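Local coordinates for protein ribonuclease T2 (Homo sapiens, PDB 3T0O) that cleaves single-stranded RNA, preferentially between purine and uridine residues, and so degrades microbial RNA for sensing by TLR8 in innate immunity, at residues N124-K129 with R150-I155; L130-S135 with A142-A147. One frame throughout, in Å; residues are numbered along the deposited sequence.

Contact 1 (N124-K129 with R150-I155); sequences NSVLLK and RVYGVI. With NAG (2-acetamido-2-deoxy-beta-D-glucopyranose), chain C.
Two helices of the RNase T2 fold, 123-129 and the C-terminal end of 141-152, meet here through Val-126, Val-151 and Tyr-152. The two valines reach toward each other tip to tip, Val-126 CG1 lying 3.8 Å from Val-151 CG1. In both, CG1 stands anti to the backbone N (chi1 165° and 170°), which turns a methyl of each into the gap; short, branched side chains suit helices whose nearest CA atoms, those of Val-126 and Val-151, are 7.5 Å apart. The other methyl, Val-126 CG2, approaches the phenol end of Tyr-152 obliquely, 3.6 Å from OH. Val-151 CG1 also rests over the centre of one face of that ring, so the tyrosine is packed from its own helix too. Its hydroxyl hydrogen-bonds the carbonyl of Leu-121, which fixes the far end of the ring. Just past the helix, Gly-153 takes a positive phi (75°), and its O accepts a nearly straight bond of 2.8 Å from N2 of the NAG. Val-154 CG1 touches the sugar's acetyl methyl, 3.6 Å from its C8. This is small apolar helix-helix packing at the surface, with helix 141-152 ended by Gly-153 beside the N-linked glycan of Asn-188, not a binding pocket.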
ATOM      1  N   ASN A 124       8.188  -6.812   2.076  1.00 10.95           N
ATOM      2  CA  ASN A 124       8.995  -7.475   1.087  1.00 11.19           C
ATOM      3  C   ASN A 124       9.941  -8.518   1.699  1.00 11.65           C
ATOM      4  O   ASN A 124       9.983  -9.668   1.198  1.00 12.95           O
ATOM      5  CB  ASN A 124       9.760  -6.469   0.312  1.00 12.69           C
ATOM      6  CG  ASN A 124       8.884  -5.790  -0.655  1.00 11.95           C
ATOM      7  OD1 ASN A 124       8.472  -6.441  -1.620  1.00 13.39           O
ATOM      8  ND2 ASN A 124       8.641  -4.488  -0.465  1.00 13.82           N
ATOM      9  N   SER A 125      10.644  -8.159   2.758  1.00 10.87           N
ATOM     10  CA  SER A 125      11.569  -9.139   3.360  1.00 11.69           C
ATOM     11  C   SER A 125      10.778 -10.233   4.021  1.00 12.46           C
ATOM     12  O   SER A 125      11.229 -11.369   3.986  1.00 15.34           O
ATOM     13  CB  SER A 125      12.498  -8.490   4.383  1.00 14.19           C
ATOM     14  OG  SER A 125      13.341  -7.623   3.670  1.00 17.93           O
ATOM     15  N   VAL A 126       9.654  -9.897   4.617  1.00 12.62           N
ATOM     16  CA  VAL A 126       8.832 -10.894   5.292  1.00 13.77           C
ATOM     17  C   VAL A 126       8.413 -11.999   4.345  1.00 12.20           C
ATOM     18  O   VAL A 126       8.610 -13.212   4.640  1.00 15.58           O
ATOM     19  CB  VAL A 126       7.665 -10.222   5.924  1.00 13.23           C
ATOM     20  CG1 VAL A 126       6.595 -11.166   6.334  1.00 16.46           C
ATOM     21  CG2 VAL A 126       8.182  -9.423   7.103  1.00 17.41           C
ATOM     22  N   LEU A 127       7.898 -11.574   3.168  1.00 11.84           N
ATOM     23  CA  LEU A 127       7.421 -12.571   2.241  1.00 12.27           C
ATOM     24  C   LEU A 127       8.579 -13.432   1.769  1.00 12.37           C
ATOM     25  O   LEU A 127       8.460 -14.669   1.690  1.00 14.10           O
ATOM     26  CB  LEU A 127       6.737 -11.862   1.032  1.00 10.88           C
ATOM     27  CG  LEU A 127       5.366 -11.369   1.444  1.00 11.22           C
ATOM     28  CD1 LEU A 127       4.912 -10.433   0.243  1.00 14.69           C
ATOM     29  CD2 LEU A 127       4.330 -12.443   1.675  1.00 13.92           C
ATOM     30  N   LEU A 128       9.685 -12.780   1.377  1.00 11.28           N
ATOM     31  CA  LEU A 128      10.793 -13.564   0.834  1.00 13.70           C
ATOM     32  C   LEU A 128      11.347 -14.530   1.836  1.00 14.67           C
ATOM     33  O   LEU A 128      11.679 -15.646   1.446  1.00 17.43           O
ATOM     34  CB  LEU A 128      11.880 -12.644   0.288  1.00 14.25           C
ATOM     35  CG  LEU A 128      11.407 -11.905  -0.951  1.00 16.42           C
ATOM     36  CD1 LEU A 128      12.422 -10.769  -1.260  1.00 19.28           C
ATOM     37  CD2 LEU A 128      11.145 -12.863  -2.140  1.00 19.10           C
ATOM     38  N   LYS A 129      11.436 -14.127   3.109  1.00 13.62           N
ATOM     39  CA  LYS A 129      11.949 -15.036   4.145  1.00 15.80           C
ATOM     40  C   LYS A 129      11.045 -16.223   4.331  1.00 16.94           C
ATOM     41  O   LYS A 129      11.533 -17.328   4.708  1.00 18.49           O
ATOM     42  CB  LYS A 129      12.065 -14.249   5.463  1.00 14.64           C
ATOM     43  CG  LYS A 129      12.594 -15.133   6.532  1.00 15.62           C
ATOM     44  CD  LYS A 129      13.042 -14.318   7.663  1.00 16.96           C
ATOM     45  CE  LYS A 129      13.616 -15.240   8.707  1.00 22.33           C
ATOM     46  NZ  LYS A 129      14.151 -14.389   9.754  1.00 25.80           N
ATOM     47  N   ARG A 150       1.110 -14.840  11.095  1.00 16.59           N
ATOM     48  CA  ARG A 150       2.113 -15.302  12.092  1.00 18.06           C
ATOM     49  C   ARG A 150       3.153 -14.221  12.303  1.00 18.57           C
ATOM     50  O   ARG A 150       3.506 -13.909  13.437  1.00 19.77           O
ATOM     51  CB  ARG A 150       2.753 -16.591  11.626  1.00 20.05           C
ATOM     52  CG  ARG A 150       4.014 -16.993  12.381  1.00 25.61           C
ATOM     53  CD  ARG A 150       3.761 -17.896  13.477  1.00 27.81           C
ATOM     54  NE  ARG A 150       5.011 -18.149  14.152  1.00 29.46           N
ATOM     55  CZ  ARG A 150       5.355 -19.317  14.700  1.00 34.87           C
ATOM     56  NH1 ARG A 150       4.545 -20.379  14.623  1.00 37.30           N
ATOM     57  NH2 ARG A 150       6.541 -19.426  15.304  1.00 32.23           N
ATOM     58  N   VAL A 151       3.649 -13.653  11.230  1.00 15.38           N
ATOM     59  CA  VAL A 151       4.742 -12.649  11.375  1.00 15.64           C
ATOM     60  C   VAL A 151       4.267 -11.370  12.017  1.00 14.62           C
ATOM     61  O   VAL A 151       4.885 -10.890  12.965  1.00 15.75           O
ATOM     62  CB  VAL A 151       5.365 -12.348  10.023  1.00 14.74           C
ATOM     63  CG1 VAL A 151       6.333 -11.124  10.116  1.00 17.58           C
ATOM     64  CG2 VAL A 151       6.132 -13.605   9.537  1.00 16.05           C
ATOM     65  N   TYR A 152       3.129 -10.839  11.543  1.00 14.52           N
ATOM     66  CA  TYR A 152       2.667  -9.576  12.110  1.00 14.32           C
ATOM     67  C   TYR A 152       1.757  -9.682  13.313  1.00 16.20           C
ATOM     68  O   TYR A 152       1.506  -8.676  13.986  1.00 16.53           O
ATOM     69  CB  TYR A 152       1.935  -8.779  11.019  1.00 13.13           C
ATOM     70  CG  TYR A 152       2.873  -8.338   9.946  1.00 11.34           C
ATOM     71  CD1 TYR A 152       3.965  -7.559  10.244  1.00 14.23           C
ATOM     72  CD2 TYR A 152       2.704  -8.730   8.662  1.00 11.51           C
ATOM     73  CE1 TYR A 152       4.855  -7.143   9.210  1.00 10.21           C
ATOM     74  CE2 TYR A 152       3.571  -8.319   7.625  1.00  9.57           C
ATOM     75  CZ  TYR A 152       4.635  -7.556   7.925  1.00 10.86           C
ATOM     76  OH  TYR A 152       5.444  -7.143   6.907  1.00 12.99           O
ATOM     77  N   GLY A 153       1.275 -10.880  13.597  1.00 15.70           N
ATOM     78  CA  GLY A 153       0.439 -11.052  14.782  1.00 16.45           C
ATOM     79  C   GLY A 153      -0.965 -10.503  14.631  1.00 17.48           C
ATOM     80  O   GLY A 153      -1.708 -10.477  15.633  1.00 19.85           O
ATOM     81  N   VAL A 154      -1.338 -10.146  13.411  1.00 16.68           N
ATOM     82  CA  VAL A 154      -2.626  -9.612  13.103  1.00 16.80           C
ATOM     83  C   VAL A 154      -3.010 -10.120  11.730  1.00 16.94           C
ATOM     84  O   VAL A 154      -2.152 -10.483  10.947  1.00 18.10           O
ATOM     85  CB  VAL A 154      -2.635  -8.056  13.084  1.00 15.07           C
ATOM     86  CG1 VAL A 154      -2.343  -7.471  14.457  1.00 14.42           C
ATOM     87  CG2 VAL A 154      -1.636  -7.487  12.047  1.00 13.76           C
ATOM     88  N   ILE A 155      -4.310 -10.143  11.441  1.00 15.72           N
ATOM     89  CA  ILE A 155      -4.780 -10.702  10.153  1.00 17.87           C
ATOM     90  C   ILE A 155      -4.786  -9.574   9.118  1.00 16.43           C
ATOM     91  O   ILE A 155      -5.385  -8.522   9.350  1.00 15.65           O
ATOM     92  CB  ILE A 155      -6.237 -11.215  10.293  1.00 20.03           C
ATOM     93  CG1 ILE A 155      -6.406 -12.239  11.441  1.00 25.69           C
ATOM     94  CG2 ILE A 155      -6.728 -11.743   8.951  1.00 20.83           C
ATOM     95  CD1 ILE A 155      -5.373 -13.281  11.499  1.00 28.82           C
TER
HETATM   96  C1  NAG C 264      -5.822 -10.512  15.887  1.00 34.15           C
HETATM   97  C2  NAG C 264      -4.981 -10.714  17.147  1.00 33.90           C
HETATM   98  C3  NAG C 264      -4.422 -12.158  17.245  1.00 36.18           C
HETATM   99  C4  NAG C 264      -5.462 -13.221  16.887  1.00 40.06           C
HETATM  100  C5  NAG C 264      -6.048 -12.846  15.531  1.00 39.35           C
HETATM  101  C6  NAG C 264      -6.978 -13.868  14.893  1.00 40.84           C
HETATM  102  C7  NAG C 264      -4.004  -8.623  17.938  1.00 30.79           C
HETATM  103  C8  NAG C 264      -2.840  -7.682  18.001  1.00 31.87           C
HETATM  104  N2  NAG C 264      -3.899  -9.745  17.227  1.00 30.27           N
HETATM  105  O3  NAG C 264      -3.889 -12.403  18.526  1.00 38.28           O
HETATM  106  O4  NAG C 264      -4.918 -14.530  16.899  1.00 42.55           O
HETATM  107  O5  NAG C 264      -6.713 -11.604  15.717  1.00 36.90           O
HETATM  108  O6  NAG C 264      -8.105 -14.035  15.715  1.00 45.29           O
HETATM  109  O7  NAG C 264      -5.043  -8.362  18.566  1.00 34.00           O

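Contact 2 (L130-S135 with A142-A147); sequences LGIKPS and ADFKDA
Ile-132 and Phe-144 cross obliquely, the methyl CG2 of the isoleucine set over one face of the phenylalanine ring. CG2 lies 3.9 Å from the ring centroid and 30° off the normal, a CH-pi contact displaced toward the outer end of the ring, where it comes 3.5 Å from CZ. The two branches of Ile-132 divide the work. With CG1 anti to the carbonyl carbon (chi1 -56°) and the chain then extended, CD1 runs to the helix backbone, 3.6 Å from the carbonyl O of Asp-143, while CG2 keeps to the ring. A beta-branched residue thus covers both an aromatic face and a helical turn. One turn on, the end of Leu-130 comes up against Ala-147 CB, CD1 tight at 3.4 Å and CD2 farther at 4.0 Å. Alanine's lone CB lets the leucine come near the helix backbone (CA atoms of Leu-130 and Ala-147 7.2 Å apart). Gly-131 closes helix 123-129 in a Schellman motif; at its positive phi (84°) a CB would be jammed against the carbonyl O of Leu-130. Its two flanking residues both point to helix 141-152. Asp-143 turns its carboxylate to another task, OD2 accepting a bond from Gln-140 N. Around this packing, Leu-127 of helix 123-129 touches both Ile-132 and Phe-144, Tyr-224 meets the phenylalanine ring edge-to-face, and Ile-158 of strand 157-161 touches Phe-144.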
ATOM      1  N   LEU A 130       9.761 -16.023   4.055  1.00 17.14           N
ATOM      2  CA  LEU A 130       8.793 -17.074   4.154  1.00 20.24           C
ATOM      3  C   LEU A 130       8.837 -17.968   2.913  1.00 19.54           C
ATOM      4  O   LEU A 130       8.088 -18.971   2.844  1.00 22.07           O
ATOM      5  CB  LEU A 130       7.420 -16.437   4.366  1.00 19.19           C
ATOM      6  CG  LEU A 130       7.031 -15.631   5.641  1.00 20.74           C
ATOM      7  CD1 LEU A 130       5.768 -14.867   5.480  1.00 24.24           C
ATOM      8  CD2 LEU A 130       6.903 -16.595   6.851  1.00 24.79           C
ATOM      9  N   GLY A 131       9.632 -17.607   1.905  1.00 17.83           N
ATOM     10  CA  GLY A 131       9.664 -18.392   0.656  1.00 19.03           C
ATOM     11  C   GLY A 131       8.568 -18.023  -0.293  1.00 18.48           C
ATOM     12  O   GLY A 131       8.344 -18.732  -1.320  1.00 18.51           O
ATOM     13  N   ILE A 132       7.888 -16.922   0.013  1.00 13.50           N
ATOM     14  CA  ILE A 132       6.810 -16.499  -0.900  1.00 12.92           C
ATOM     15  C   ILE A 132       7.330 -15.470  -1.855  1.00 13.39           C
ATOM     16  O   ILE A 132       7.506 -14.312  -1.487  1.00 13.41           O
ATOM     17  CB  ILE A 132       5.620 -15.959  -0.098  1.00 12.28           C
ATOM     18  CG1 ILE A 132       5.206 -17.046   0.874  1.00 15.85           C
ATOM     19  CG2 ILE A 132       4.517 -15.559  -1.072  1.00 12.64           C
ATOM     20  CD1 ILE A 132       4.056 -16.603   1.788  1.00 20.10           C
ATOM     21  N   LYS A 133       7.675 -15.916  -3.051  1.00 12.47           N
ATOM     22  CA  LYS A 133       8.277 -15.108  -4.068  1.00 13.58           C
ATOM     23  C   LYS A 133       7.411 -15.093  -5.304  1.00 12.52           C
ATOM     24  O   LYS A 133       6.677 -16.045  -5.556  1.00 14.64           O
ATOM     25  CB  LYS A 133       9.682 -15.647  -4.365  1.00 15.67           C
ATOM     26  CG  LYS A 133       9.706 -17.050  -4.982  1.00 17.17           C
ATOM     27  CD  LYS A 133      11.169 -17.448  -5.186  1.00 25.51           C
ATOM     28  CE  LYS A 133      11.209 -18.754  -6.008  1.00 29.85           C
ATOM     29  NZ  LYS A 133      10.911 -19.959  -5.134  1.00 36.69           N
ATOM     30  N   PRO A 134       7.488 -14.017  -6.104  1.00 11.83           N
ATOM     31  CA  PRO A 134       6.756 -14.081  -7.372  1.00 12.17           C
ATOM     32  C   PRO A 134       7.142 -15.314  -8.168  1.00 13.93           C
ATOM     33  O   PRO A 134       8.313 -15.711  -8.211  1.00 15.91           O
ATOM     34  CB  PRO A 134       7.128 -12.768  -8.086  1.00 13.91           C
ATOM     35  CG  PRO A 134       7.531 -11.877  -6.877  1.00 13.88           C
ATOM     36  CD  PRO A 134       8.274 -12.790  -5.929  1.00 12.25           C
ATOM     37  N   SER A 135       6.102 -15.909  -8.772  1.00 12.36           N
ATOM     38  CA  SER A 135       6.302 -17.193  -9.396  1.00 13.87           C
ATOM     39  C   SER A 135       5.284 -17.446 -10.445  1.00 14.34           C
ATOM     40  O   SER A 135       4.223 -16.865 -10.438  1.00 14.59           O
ATOM     41  CB  SER A 135       6.277 -18.287  -8.340  1.00 14.69           C
ATOM     42  OG  SER A 135       6.510 -19.571  -8.897  1.00 18.57           O
ATOM     43  N   ALA A 142      -4.170 -18.740   1.352  1.00 14.36           N
ATOM     44  CA  ALA A 142      -3.803 -19.028   2.766  1.00 15.74           C
ATOM     45  C   ALA A 142      -2.312 -18.968   2.984  1.00 17.83           C
ATOM     46  O   ALA A 142      -1.864 -18.685   4.101  1.00 18.46           O
ATOM     47  CB  ALA A 142      -4.331 -20.415   3.163  1.00 18.28           C
ATOM     48  N   ASP A 143      -1.533 -19.163   1.927  1.00 15.81           N
ATOM     49  CA  ASP A 143      -0.069 -19.048   2.131  1.00 17.37           C
ATOM     50  C   ASP A 143       0.281 -17.650   2.588  1.00 15.91           C
ATOM     51  O   ASP A 143       1.079 -17.468   3.551  1.00 18.75           O
ATOM     52  CB  ASP A 143       0.688 -19.344   0.832  1.00 17.04           C
ATOM     53  CG  ASP A 143       0.515 -20.766   0.381  1.00 19.04           C
ATOM     54  OD1 ASP A 143       0.277 -21.696   1.234  1.00 23.44           O
ATOM     55  OD2 ASP A 143       0.636 -20.985  -0.849  1.00 18.44           O
ATOM     56  N   PHE A 144      -0.311 -16.653   1.945  1.00 15.00           N
ATOM     57  CA  PHE A 144      -0.071 -15.296   2.306  1.00 13.54           C
ATOM     58  C   PHE A 144      -0.748 -14.985   3.633  1.00 14.76           C
ATOM     59  O   PHE A 144      -0.157 -14.443   4.507  1.00 14.81           O
ATOM     60  CB  PHE A 144      -0.662 -14.380   1.269  1.00 12.77           C
ATOM     61  CG  PHE A 144       0.120 -14.333   0.036  1.00 11.25           C
ATOM     62  CD1 PHE A 144       1.056 -13.317  -0.166  1.00 11.54           C
ATOM     63  CD2 PHE A 144      -0.142 -15.263  -1.005  1.00 12.79           C
ATOM     64  CE1 PHE A 144       1.744 -13.295  -1.340  1.00 12.09           C
ATOM     65  CE2 PHE A 144       0.548 -15.212  -2.197  1.00 13.57           C
ATOM     66  CZ  PHE A 144       1.518 -14.212  -2.347  1.00 11.06           C
ATOM     67  N   LYS A 145      -2.033 -15.331   3.755  1.00 14.68           N
ATOM     68  CA  LYS A 145      -2.738 -14.897   4.946  1.00 16.83           C
ATOM     69  C   LYS A 145      -2.162 -15.492   6.203  1.00 16.95           C
ATOM     70  O   LYS A 145      -1.925 -14.775   7.211  1.00 18.96           O
ATOM     71  CB  LYS A 145      -4.232 -15.197   4.787  1.00 19.92           C
ATOM     72  CG  LYS A 145      -5.019 -14.250   5.624  1.00 25.68           C
ATOM     73  CD  LYS A 145      -6.506 -14.402   5.367  1.00 33.73           C
ATOM     74  CE  LYS A 145      -6.895 -13.650   4.099  1.00 37.91           C
ATOM     75  NZ  LYS A 145      -8.366 -13.744   3.812  1.00 40.13           N
ATOM     76  N   ASP A 146      -1.873 -16.767   6.180  1.00 17.18           N
ATOM     77  CA  ASP A 146      -1.466 -17.423   7.410  1.00 19.76           C
ATOM     78  C   ASP A 146      -0.056 -17.018   7.755  1.00 18.41           C
ATOM     79  O   ASP A 146       0.247 -16.780   8.928  1.00 21.13           O
ATOM     80  CB  ASP A 146      -1.610 -18.928   7.298  1.00 23.05           C
ATOM     81  CG  ASP A 146      -3.045 -19.352   7.195  1.00 27.23           C
ATOM     82  OD1 ASP A 146      -3.962 -18.561   7.542  1.00 33.52           O
ATOM     83  OD2 ASP A 146      -3.271 -20.480   6.756  1.00 33.98           O
ATOM     84  N   ALA A 147       0.791 -16.895   6.773  1.00 17.09           N
ATOM     85  CA  ALA A 147       2.177 -16.530   7.065  1.00 19.41           C
ATOM     86  C   ALA A 147       2.273 -15.059   7.518  1.00 18.30           C
ATOM     87  O   ALA A 147       3.009 -14.792   8.476  1.00 17.91           O
ATOM     88  CB  ALA A 147       3.040 -16.858   5.892  1.00 21.74           C
TER

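How the contacts relate
Both contacts fasten the chain around helix 123-129 to helix 141-152, and contact 2 is nested inside the loop that contact 1 closes; their centres lie 9 Å apart. Contact 1 is a surface meeting of aliphatic side chains in which the facing helix meets a tyrosine ring obliquely, whereas contact 2 is partly buried and has a methyl-to-ring CH-pi contact between its segments. Neither has a hydrogen bond between its two segments. They merge along a shared seam: Leu-127 O and Ile-132 N make a probable hydrogen bond at 2.9 Å where helix gives way to loop, and Leu-127 CD2 packs 3.9 Å from Phe-144 CD1. Both lie away from the probable active-site residues His-41, Glu-90 and His-94.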